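PDB 5EP9: SnoN,Epimerase SnoN from Streptomyces nogalater, which is a non-heme iron, 2-oxoglutarate-dependent epimerase of the nogalamycin biosynthetic pathway. Local coordinates for residues P49-A54 with G214-H219; P117-K122 with V242-T247; L126-K131 with H225-N230; T174-S179 with I202-V207. All coordinates share one frame; numbering follows the deposited sequence.

From the N terminus, segment 49-54 opens contact 1, 117-122 contact 2, 126-131 contact 3 and 174-179 contact 4. Contact 4 closes first, at 202-207, and is nested inside the other three; 214-219 closes contact 1, 225-230 contact 3 and 242-247 contact 2. Contact 3 is nested in contact 2, while contact 1 crosses both. Contact 2 lies within the larger sheet, contact 1 ties the loop before helix 54-70 to the start of one of its strands, contact 4 uses the smaller sheet, and contact 3 bridges the two beside iron. The chain is an engineered fusion of SnoN parts 14-202 and 203-305; contacts 1 to 3 join them and contact 4 includes the junction.

Contact 1 (P49-A54 with G214-H219); sequences PGVLDA and GDCTFH. With AKG (2-oxoglutaric acid), chain E.
In Asp215, which meets Gly50, chi1 (-70°) sets CG anti to its own carbonyl carbon, beside the backbone N; from there OD1 meets the loop 49-54. Gly50 N donates to OD1 at 2.9 Å, approaching from above the carboxylate plane, 37° out of it. The same oxygen lies 3.2 Å from Pro49 CA, while OD2 accepts from His47 NE2 and Arg212 N, and these bonds hold the carboxylate from both oxygens. An alanine here would probably leave Gly50 N, His47 NE2 and Arg212 N without this acceptor and the loop freer to shift.

Gly214 O receives two successive N-H groups. Leu52 N reaches it at 3.1 Å on a lone pair and almost straight (174° at the hydrogen), whereas the bond from Val51 N, at 2.8 Å, is weak. In Val51, CG1 sits between the backbone N and the carbonyl carbon, which brings this methyl to 3.9 Å from Cys216 SG and 3.4 Å from Gly214 O. Farther along the strand, His219 NE2 gives a weak bond to O1 of the 2-oxoglutarate, 3.2 Å away, and also pairs with Asp144 OD2.

Segment 49-54 belongs to the first fused part and 214-219 to the second. The former links strand 45-48 to helix 54-70, with Asp53 as N-cap; strand 216-220 lies between strands 45-48 and 157-162 in the larger sheet of this cupin-type fold. Val51 packs on Leu109 of helix 104-114, and Leu52 on Val161 of strand 157-162.

Contact 2 (P117-K122 with V242-T247); sequences PLRLFK and VYMDAT
Phe121 and Lys122 both face Val242, a classic beta bulge in the antiparallel pairing of strands 118-128 and 236-245. Val242 O takes the N-H of Phe121 at 2.9 Å and, weakly, that of Lys122, while Val242 N returns a bond to Lys122 O, also at 2.9 Å. The extra residue shifts the register by one: on the far side of the bulge Leu120 pairs with Tyr243, and Arg119 with Met244. That last pair is hydrogen-bonded in both directions, with Arg119 N to Met244 O at 2.7 Å the shorter arm and nearly straight (171°).

The two strands are neighbours within the larger sheet of the double-stranded beta-helix, or cupin, fold; 117-122 comes from the first fused part and 242-247 from the second. On the face bearing Arg119 and Met244, the methionine chain runs extended beyond CG and crosses Phe121 at about a right angle. Its SD lies 3.8 Å from Phe121 CB and 5.0 Å from the ring centroid, an oblique Met-aromatic contact. Val242 lies side by side with the phenylalanine, CG1 to CD2 4.0 Å, and its other methyl, CG2, meets Lys122 CE. On the opposite face Leu120 CD1 approaches Tyr243 CE1 at 3.9 Å, and the phenol OH bonds to Ala101 O.

The Arg119 chain is extended from CG to NE, and NE donates to a lone pair of Ala246 O at 2.9 Å, with the acceptor only 4° out of the guanidinium plane; NH1 bonds to Phe280 O.

Contact 3 (L126-K131 with H225-N230); sequences LLKENK and HSAGAN. With FE (Fe (III) ion), chain F; AKG (2-oxoglutaric acid), chain E; ACT (acetate ion), chain G.
Lys128 to Asn130 and Ala227 to Asn230 run in roughly the same direction, 33° apart, with Glu129 and Asn230 CA atoms, 5.9 Å apart, as the nearest pair. No beta bridge joins the segments; side-chain amides bind the backbone across the gap instead. Asn230 has CG anti to its backbone N (chi1 -176°), and ND2 donates to Lys128 O at 3.0 Å, in the plane of its own amide but 41° above that of the carbonyl. Its OD1 takes Thr232 OG1, and ND2 also bonds to Glu234 O. From the other segment Asn130 ND2 reaches Asn230 O at 2.8 Å and also bonds to Thr232 O, while OD1 accepts from Ser136 N. An alanine in place of Asn130 would probably leave Asn230 O, Thr232 O and Ser136 N without these mates and the loops less tightly joined.

Here the end of strand 118-128 and the loop after it, in the first fused part, lie against the loop that follows strand 225-227, in the second, beside the iron and 2-oxoglutarate site of the double-stranded beta-helix. His225 NE2 binds iron at 2.1 Å, completing with His142 and Asp144 the two-histidine, one-carboxylate facial triad. 2-Oxoglutarate chelates the ion through O1 and O5, and water 1 fills the sixth position. At the ligand's other end, Ala227 CB comes within 3.3 Å of O4. Lys128 CE packs 3.3 Å from Gly228 O and 3.6 Å from ligand O4, while NZ is held by Val83 O, Val137 O and Thr139 OG1.

Contact 4 (T174-S179 with I202-V207); sequences TFVPGS and IWMPRV. With ACT (acetate ion), chain G.
Phe175 and Val207 form the hydrogen-bonded antiparallel pair that joins strand 173-175 to the outer strand 207-209 in the smaller sheet of the double-stranded beta-helix. Phe175 N donates to Val207 O at 2.9 Å, and Val207 N to Phe175 O at the same length. Beyond this pair the chain makes a type II turn, Val176 to Ser179, whose Val176 O is satisfied twice, by Ser179 N at 3.1 Å and by Ser179 OG at 2.6 Å; this hydroxyl also bonds to Val224 N. Water 2 donates to both Pro177 O and Pro205 O, tying the turn to the facing segment.

The engineered junction lies between Ile202 and Trp203, so 174-179 belongs to the first part and 203-207 to the second. All three nitrogens of the Arg206 guanidinium donate: NE to Met204 O at 3.1 Å, NH2 across the junction to Ile202 O at 3.0 Å, and NH1 to OXT of an acetate, probably from the crystallisation liquor, which Ser226 OG also binds. Thr174 OG1 pairs with Thr208 OG1.

Val176 CG1 packs against Met204 CB, whose chain crosses it at about a right angle, and Pro177 CG meets Val207 CG2 at 3.8 Å.

Contact 1 (P49-A54 with G214-H219)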
# COMPACT_ATOMS: atom_id res chain seq x y z
N PRO A 49 -1.35 -10.75 -11.32
CA PRO A 49 -2.18 -11.88 -10.81
C PRO A 49 -1.39 -13.01 -10.09
O PRO A 49 -0.26 -13.23 -10.40
CB PRO A 49 -2.83 -12.46 -12.04
CG PRO A 49 -1.93 -12.06 -13.18
CD PRO A 49 -1.25 -10.76 -12.80
N GLY A 50 -2.01 -13.62 -9.09
CA GLY A 50 -1.51 -14.86 -8.49
C GLY A 50 -0.12 -14.67 -7.88
O GLY A 50 0.74 -15.44 -8.03
N VAL A 51 0.05 -13.56 -7.19
CA VAL A 51 1.32 -13.33 -6.53
C VAL A 51 1.45 -14.27 -5.28
O VAL A 51 2.54 -14.68 -4.93
CB VAL A 51 1.51 -11.85 -6.28
CG1 VAL A 51 0.86 -11.38 -5.00
CG2 VAL A 51 2.93 -11.57 -6.20
N LEU A 52 0.34 -14.55 -4.62
CA LEU A 52 0.24 -15.54 -3.58
C LEU A 52 -0.46 -16.77 -4.07
O LEU A 52 -1.41 -16.69 -4.87
CB LEU A 52 -0.58 -15.01 -2.40
CG LEU A 52 -0.08 -13.78 -1.68
CD1 LEU A 52 -1.01 -13.41 -0.50
CD2 LEU A 52 1.36 -13.97 -1.18
N ASP A 53 0.03 -17.93 -3.64
CA ASP A 53 -0.68 -19.15 -3.99
C ASP A 53 -1.92 -19.33 -3.10
O ASP A 53 -2.10 -18.53 -2.18
CB ASP A 53 0.28 -20.35 -4.08
CG ASP A 53 0.83 -20.78 -2.73
OD1 ASP A 53 0.14 -20.64 -1.69
OD2 ASP A 53 1.95 -21.37 -2.79
N ALA A 54 -2.68 -20.41 -3.30
CA ALA A 54 -3.94 -20.58 -2.56
C ALA A 54 -3.68 -20.83 -1.02
O ALA A 54 -4.43 -20.32 -0.19
CB ALA A 54 -4.73 -21.76 -3.14
N GLY A 214 -5.42 -13.33 -4.02
CA GLY A 214 -4.00 -13.64 -4.26
C GLY A 214 -3.35 -12.80 -5.32
O GLY A 214 -2.15 -12.92 -5.56
N ASP A 215 -4.15 -12.02 -6.03
CA ASP A 215 -3.62 -10.96 -6.94
C ASP A 215 -3.16 -9.80 -6.13
O ASP A 215 -3.62 -9.56 -4.97
CB ASP A 215 -4.70 -10.41 -7.89
CG ASP A 215 -5.15 -11.39 -8.94
OD1 ASP A 215 -4.74 -12.57 -8.96
OD2 ASP A 215 -6.02 -10.98 -9.72
N CYS A 216 -2.27 -9.01 -6.71
CA CYS A 216 -2.00 -7.69 -6.13
C CYS A 216 -1.93 -6.62 -7.19
O CYS A 216 -1.83 -6.89 -8.42
CB CYS A 216 -0.72 -7.68 -5.28
SG CYS A 216 0.80 -7.71 -6.21
N THR A 217 -1.97 -5.41 -6.69
CA THR A 217 -1.51 -4.26 -7.44
C THR A 217 -0.27 -3.66 -6.75
O THR A 217 -0.10 -3.81 -5.54
CB THR A 217 -2.56 -3.20 -7.60
OG1 THR A 217 -3.14 -2.85 -6.33
CG2 THR A 217 -3.67 -3.68 -8.52
N PHE A 218 0.55 -3.01 -7.57
CA PHE A 218 1.52 -2.04 -7.12
C PHE A 218 1.13 -0.69 -7.65
O PHE A 218 0.76 -0.55 -8.82
CB PHE A 218 2.88 -2.38 -7.63
CG PHE A 218 3.46 -3.65 -7.05
CD1 PHE A 218 3.22 -4.83 -7.68
CD2 PHE A 218 4.19 -3.61 -5.87
CE1 PHE A 218 3.73 -6.02 -7.16
CE2 PHE A 218 4.74 -4.77 -5.37
CZ PHE A 218 4.52 -5.99 -6.01
N HIS A 219 1.17 0.32 -6.78
CA HIS A 219 1.02 1.70 -7.24
C HIS A 219 2.04 2.66 -6.65
O HIS A 219 2.36 2.67 -5.44
CB HIS A 219 -0.42 2.20 -7.10
CG HIS A 219 -0.87 2.46 -5.72
ND1 HIS A 219 -1.42 1.48 -4.93
CD2 HIS A 219 -0.92 3.60 -4.99
CE1 HIS A 219 -1.81 2.02 -3.78
NE2 HIS A 219 -1.50 3.29 -3.79
C1 AKG E . -3.54 2.67 -0.63
O1 AKG E . -2.67 3.56 -0.81
O2 AKG E . -3.25 1.45 -0.57
C2 AKG E . -4.97 3.05 -0.54
O5 AKG E . -5.28 4.25 -0.62
C3 AKG E . -5.99 1.91 -0.33
C4 AKG E . -7.46 2.30 -0.43
C5 AKG E . -8.46 1.19 -0.19
O3 AKG E . -8.05 0.03 -0.01
O4 AKG E . -9.70 1.46 -0.12

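Contact 2 (P117-K122 with V242-T247)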
# COMPACT_ATOMS: atom_id res chain seq x y z
N PRO A 117 17.08 -0.72 -4.58
CA PRO A 117 16.84 -1.43 -3.34
C PRO A 117 15.85 -0.68 -2.48
O PRO A 117 15.80 0.55 -2.51
CB PRO A 117 18.20 -1.46 -2.66
CG PRO A 117 19.20 -1.24 -3.76
CD PRO A 117 18.52 -0.44 -4.81
N LEU A 118 15.06 -1.46 -1.76
CA LEU A 118 13.99 -0.97 -0.98
C LEU A 118 14.04 -1.47 0.44
O LEU A 118 14.65 -2.47 0.74
CB LEU A 118 12.65 -1.37 -1.59
CG LEU A 118 12.30 -0.88 -3.02
CD1 LEU A 118 11.04 -1.62 -3.45
CD2 LEU A 118 12.10 0.63 -3.12
N ARG A 119 13.30 -0.76 1.28
CA ARG A 119 12.98 -1.12 2.64
C ARG A 119 11.48 -1.12 2.86
O ARG A 119 10.73 -0.44 2.16
CB ARG A 119 13.57 -0.12 3.63
CG ARG A 119 15.06 -0.16 3.77
CD ARG A 119 15.61 1.06 4.50
NE ARG A 119 17.05 1.01 4.58
CZ ARG A 119 17.74 0.15 5.37
NH1 ARG A 119 17.14 -0.64 6.25
NH2 ARG A 119 19.03 0.12 5.30
N LEU A 120 11.06 -1.92 3.82
CA LEU A 120 9.67 -1.91 4.25
C LEU A 120 9.49 -0.73 5.18
O LEU A 120 10.27 -0.53 6.08
CB LEU A 120 9.31 -3.18 5.00
CG LEU A 120 7.97 -3.22 5.75
CD1 LEU A 120 6.81 -3.22 4.78
CD2 LEU A 120 7.87 -4.47 6.64
N PHE A 121 8.38 0.02 4.96
CA PHE A 121 7.97 1.13 5.84
C PHE A 121 6.87 0.73 6.77
O PHE A 121 6.92 0.94 7.98
CB PHE A 121 7.53 2.38 5.03
CG PHE A 121 7.02 3.50 5.90
CD1 PHE A 121 7.85 4.12 6.80
CD2 PHE A 121 5.72 3.96 5.76
CE1 PHE A 121 7.39 5.15 7.58
CE2 PHE A 121 5.24 5.00 6.55
CZ PHE A 121 6.08 5.58 7.46
N LYS A 122 5.86 0.15 6.18
CA LYS A 122 4.76 -0.46 7.00
C LYS A 122 3.85 -1.39 6.21
O LYS A 122 3.79 -1.32 4.95
CB LYS A 122 3.88 0.62 7.61
CG LYS A 122 3.11 1.33 6.53
CD LYS A 122 2.23 2.42 7.09
CE LYS A 122 1.60 2.99 5.87
NZ LYS A 122 0.62 3.97 6.29
N VAL A 242 3.69 -0.45 2.20
CA VAL A 242 4.48 0.66 1.64
C VAL A 242 5.98 0.33 1.73
O VAL A 242 6.46 -0.04 2.77
CB VAL A 242 4.19 1.96 2.41
CG1 VAL A 242 5.02 3.11 1.89
CG2 VAL A 242 2.69 2.29 2.35
N TYR A 243 6.58 0.32 0.59
CA TYR A 243 8.01 0.17 0.39
C TYR A 243 8.66 1.52 -0.05
O TYR A 243 8.08 2.34 -0.81
CB TYR A 243 8.28 -0.85 -0.68
CG TYR A 243 7.61 -2.17 -0.36
CD1 TYR A 243 8.04 -2.93 0.70
CD2 TYR A 243 6.51 -2.61 -1.07
CE1 TYR A 243 7.42 -4.12 1.04
CE2 TYR A 243 5.90 -3.83 -0.73
CZ TYR A 243 6.34 -4.57 0.31
OH TYR A 243 5.75 -5.77 0.63
N MET A 244 9.86 1.73 0.43
CA MET A 244 10.58 2.98 0.27
C MET A 244 11.98 2.66 -0.14
O MET A 244 12.52 1.63 0.19
CB MET A 244 10.58 3.82 1.55
CG MET A 244 11.28 3.16 2.74
SD MET A 244 10.87 4.11 4.25
CE MET A 244 11.70 3.03 5.41
N ASP A 245 12.59 3.63 -0.79
CA ASP A 245 14.01 3.58 -1.12
C ASP A 245 14.85 3.24 0.09
O ASP A 245 14.61 3.78 1.18
CB ASP A 245 14.45 4.94 -1.56
CG ASP A 245 15.76 4.91 -2.34
OD1 ASP A 245 16.85 4.67 -1.82
OD2 ASP A 245 15.69 5.25 -3.55
N ALA A 246 15.82 2.38 -0.10
CA ALA A 246 16.69 2.00 0.99
C ALA A 246 17.50 3.18 1.61
O ALA A 246 17.95 3.08 2.71
CB ALA A 246 17.65 0.91 0.55
N THR A 247 17.64 4.27 0.88
CA THR A 247 18.25 5.49 1.43
C THR A 247 17.27 6.47 2.09
O THR A 247 17.61 7.58 2.38
CB THR A 247 18.97 6.29 0.32
OG1 THR A 247 18.01 6.75 -0.65
CG2 THR A 247 20.08 5.45 -0.36

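Contact 3 (L126-K131 with H225-N230)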
# COMPACT_ATOMS: atom_id res chain seq x y z
N LEU A 126 -6.42 -4.25 5.80
CA LEU A 126 -7.55 -3.38 5.48
C LEU A 126 -8.83 -4.15 5.41
O LEU A 126 -8.87 -5.20 4.83
CB LEU A 126 -7.35 -2.61 4.17
CG LEU A 126 -6.01 -1.91 4.01
CD1 LEU A 126 -5.96 -1.22 2.65
CD2 LEU A 126 -5.77 -0.89 5.08
N LEU A 127 -9.87 -3.59 6.00
CA LEU A 127 -11.22 -4.13 5.96
C LEU A 127 -12.26 -3.05 5.54
O LEU A 127 -12.35 -2.02 6.17
CB LEU A 127 -11.59 -4.59 7.36
CG LEU A 127 -13.03 -5.01 7.62
CD1 LEU A 127 -13.41 -6.24 6.81
CD2 LEU A 127 -13.26 -5.25 9.12
N LYS A 128 -13.00 -3.35 4.51
CA LYS A 128 -14.26 -2.68 4.21
C LYS A 128 -15.39 -3.62 4.25
O LYS A 128 -15.39 -4.63 3.59
CB LYS A 128 -14.33 -2.06 2.79
CG LYS A 128 -13.56 -0.85 2.55
CD LYS A 128 -14.03 -0.27 1.18
CE LYS A 128 -13.13 0.86 0.73
NZ LYS A 128 -13.61 2.19 1.15
N GLU A 129 -16.35 -3.28 5.05
CA GLU A 129 -17.54 -4.07 5.18
C GLU A 129 -18.69 -3.27 5.69
O GLU A 129 -18.52 -2.22 6.27
CB GLU A 129 -17.31 -5.23 6.18
CG GLU A 129 -17.19 -4.75 7.61
CD GLU A 129 -17.01 -5.89 8.60
OE1 GLU A 129 -17.07 -7.10 8.21
OE2 GLU A 129 -16.85 -5.55 9.78
N ASN A 130 -19.87 -3.80 5.40
CA ASN A 130 -21.15 -3.25 5.94
C ASN A 130 -21.52 -3.87 7.29
O ASN A 130 -21.54 -5.08 7.43
CB ASN A 130 -22.26 -3.47 4.96
CG ASN A 130 -21.96 -2.82 3.62
OD1 ASN A 130 -21.79 -1.63 3.55
ND2 ASN A 130 -21.92 -3.60 2.58
N LYS A 131 -21.74 -3.04 8.28
CA LYS A 131 -22.17 -3.49 9.59
C LYS A 131 -23.57 -2.95 9.72
O LYS A 131 -24.05 -2.15 8.89
CB LYS A 131 -21.31 -2.91 10.77
CG LYS A 131 -19.83 -3.24 10.86
CD LYS A 131 -19.09 -2.12 11.62
CE LYS A 131 -17.56 -2.09 11.43
NZ LYS A 131 -17.13 -1.37 10.20
N HIS A 225 -5.53 7.47 -6.87
CA HIS A 225 -6.28 6.27 -6.72
C HIS A 225 -7.39 6.46 -5.72
O HIS A 225 -7.40 7.34 -4.89
CB HIS A 225 -5.43 5.06 -6.33
CG HIS A 225 -4.64 5.24 -5.05
ND1 HIS A 225 -3.58 6.09 -4.99
CD2 HIS A 225 -4.81 4.76 -3.81
CE1 HIS A 225 -3.14 6.13 -3.75
NE2 HIS A 225 -3.82 5.28 -3.02
N SER A 226 -8.39 5.62 -5.89
CA SER A 226 -9.56 5.60 -5.03
C SER A 226 -10.07 4.17 -4.93
O SER A 226 -9.54 3.26 -5.55
CB SER A 226 -10.66 6.49 -5.67
OG SER A 226 -11.18 5.89 -6.81
N ALA A 227 -11.19 3.98 -4.25
CA ALA A 227 -11.79 2.69 -4.16
C ALA A 227 -13.24 2.82 -3.91
O ALA A 227 -13.71 3.78 -3.22
CB ALA A 227 -11.14 1.81 -3.03
N GLY A 228 -13.98 1.84 -4.39
CA GLY A 228 -15.46 1.85 -4.20
C GLY A 228 -15.83 1.48 -2.79
O GLY A 228 -15.02 1.01 -1.97
N ALA A 229 -17.10 1.72 -2.48
CA ALA A 229 -17.72 1.17 -1.27
C ALA A 229 -17.80 -0.33 -1.45
O ALA A 229 -17.87 -0.84 -2.57
CB ALA A 229 -19.13 1.76 -1.06
N ASN A 230 -17.79 -1.05 -0.36
CA ASN A 230 -18.22 -2.44 -0.44
C ASN A 230 -19.74 -2.49 -0.36
O ASN A 230 -20.29 -2.24 0.72
CB ASN A 230 -17.58 -3.29 0.68
CG ASN A 230 -17.92 -4.76 0.56
OD1 ASN A 230 -18.67 -5.22 -0.34
ND2 ASN A 230 -17.34 -5.53 1.49
FE FE F . -3.71 5.36 -0.91
C1 AKG E . -3.54 2.67 -0.63
O1 AKG E . -2.67 3.56 -0.81
O2 AKG E . -3.25 1.45 -0.57
C2 AKG E . -4.97 3.05 -0.54
O5 AKG E . -5.28 4.25 -0.62
C3 AKG E . -5.99 1.91 -0.33
C4 AKG E . -7.46 2.30 -0.43
C5 AKG E . -8.46 1.19 -0.19
O3 AKG E . -8.05 0.03 -0.01
O4 AKG E . -9.70 1.46 -0.12
C ACT G . -11.22 7.83 -9.48
O ACT G . -11.97 7.57 -8.53
OXT ACT G . -11.69 7.97 -10.63
CH3 ACT G . -9.75 7.92 -9.20
O HOH W 1 -3.70 5.34 1.18

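Contact 4 (T174-S179 with I202-V207)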
# COMPACT_ATOMS: atom_id res chain seq x y z
N THR A 174 -9.50 2.04 -8.16
CA THR A 174 -9.42 2.76 -9.43
C THR A 174 -8.17 3.62 -9.40
O THR A 174 -7.87 4.24 -8.39
CB THR A 174 -10.66 3.63 -9.60
OG1 THR A 174 -11.79 2.74 -9.67
CG2 THR A 174 -10.62 4.54 -10.85
N PHE A 175 -7.46 3.65 -10.53
CA PHE A 175 -6.25 4.39 -10.66
C PHE A 175 -6.35 5.35 -11.83
O PHE A 175 -7.10 5.10 -12.80
CB PHE A 175 -5.06 3.44 -10.95
CG PHE A 175 -4.88 2.38 -9.91
CD1 PHE A 175 -4.12 2.58 -8.80
CD2 PHE A 175 -5.44 1.17 -10.09
CE1 PHE A 175 -3.92 1.55 -7.82
CE2 PHE A 175 -5.29 0.15 -9.15
CZ PHE A 175 -4.51 0.35 -8.01
N VAL A 176 -5.63 6.48 -11.77
CA VAL A 176 -5.63 7.44 -12.96
C VAL A 176 -4.30 7.30 -13.64
O VAL A 176 -3.29 7.76 -13.10
CB VAL A 176 -5.80 8.86 -12.50
CG1 VAL A 176 -5.80 9.78 -13.69
CG2 VAL A 176 -7.09 9.05 -11.73
N PRO A 177 -4.26 6.62 -14.78
CA PRO A 177 -2.95 6.26 -15.31
C PRO A 177 -2.22 7.50 -15.72
O PRO A 177 -2.85 8.44 -16.28
CB PRO A 177 -3.24 5.34 -16.52
CG PRO A 177 -4.69 5.31 -16.65
CD PRO A 177 -5.32 5.79 -15.38
N GLY A 178 -0.90 7.51 -15.51
CA GLY A 178 -0.10 8.71 -15.86
C GLY A 178 -0.16 9.83 -14.83
O GLY A 178 0.58 10.80 -14.94
N SER A 179 -1.03 9.74 -13.83
CA SER A 179 -1.22 10.85 -12.89
C SER A 179 0.01 11.06 -11.98
O SER A 179 0.26 12.12 -11.45
CB SER A 179 -2.46 10.62 -12.03
OG SER A 179 -2.34 9.36 -11.31
N ILE A 202 -9.03 16.23 -14.44
CA ILE A 202 -10.36 15.64 -14.39
C ILE A 202 -10.70 14.88 -15.72
O ILE A 202 -11.62 14.02 -15.72
CB ILE A 202 -11.48 16.66 -14.06
CG1 ILE A 202 -11.57 17.79 -15.04
CG2 ILE A 202 -11.39 17.19 -12.64
CD1 ILE A 202 -12.90 18.55 -14.90
N TRP A 203 -10.07 15.35 -16.87
CA TRP A 203 -10.31 14.79 -18.23
C TRP A 203 -9.52 13.42 -18.42
O TRP A 203 -9.66 12.78 -19.43
CB TRP A 203 -10.06 15.80 -19.31
CG TRP A 203 -11.00 17.04 -19.09
CD1 TRP A 203 -10.61 18.24 -18.75
CD2 TRP A 203 -12.42 17.02 -18.98
NE1 TRP A 203 -11.67 18.97 -18.44
CE2 TRP A 203 -12.80 18.26 -18.57
CE3 TRP A 203 -13.41 16.07 -19.21
CZ2 TRP A 203 -14.08 18.59 -18.42
CZ3 TRP A 203 -14.69 16.37 -19.00
CH2 TRP A 203 -15.03 17.56 -18.58
N MET A 204 -8.73 13.04 -17.48
CA MET A 204 -7.93 11.83 -17.61
C MET A 204 -8.59 10.45 -17.23
O MET A 204 -9.37 10.38 -16.33
CB MET A 204 -6.70 11.88 -16.69
CG MET A 204 -5.63 12.90 -17.14
SD MET A 204 -4.40 13.13 -15.78
CE MET A 204 -3.31 11.67 -16.27
N PRO A 205 -8.35 9.46 -18.06
CA PRO A 205 -9.21 8.36 -17.91
C PRO A 205 -8.88 7.60 -16.66
O PRO A 205 -7.79 7.78 -16.09
CB PRO A 205 -8.94 7.47 -19.13
CG PRO A 205 -7.70 7.95 -19.74
CD PRO A 205 -7.67 9.42 -19.41
N ARG A 206 -9.83 6.85 -16.17
CA ARG A 206 -9.65 6.12 -14.95
C ARG A 206 -9.88 4.65 -15.12
O ARG A 206 -10.77 4.30 -15.81
CB ARG A 206 -10.64 6.62 -13.91
CG ARG A 206 -10.38 8.09 -13.55
CD ARG A 206 -11.48 8.89 -14.01
NE ARG A 206 -11.31 10.33 -13.95
CZ ARG A 206 -11.83 11.11 -13.00
NH1 ARG A 206 -12.36 10.63 -11.87
NH2 ARG A 206 -11.77 12.38 -13.17
N VAL A 207 -9.09 3.83 -14.46
CA VAL A 207 -9.10 2.41 -14.66
C VAL A 207 -9.36 1.69 -13.36
O VAL A 207 -8.65 1.83 -12.42
CB VAL A 207 -7.74 1.88 -15.20
CG1 VAL A 207 -7.83 0.36 -15.45
CG2 VAL A 207 -7.34 2.57 -16.50
C ACT G . -11.22 7.83 -9.48
O ACT G . -11.97 7.57 -8.53
OXT ACT G . -11.69 7.97 -10.63
CH3 ACT G . -9.75 7.92 -9.20
O HOH W 2 -5.28 8.78 -17.42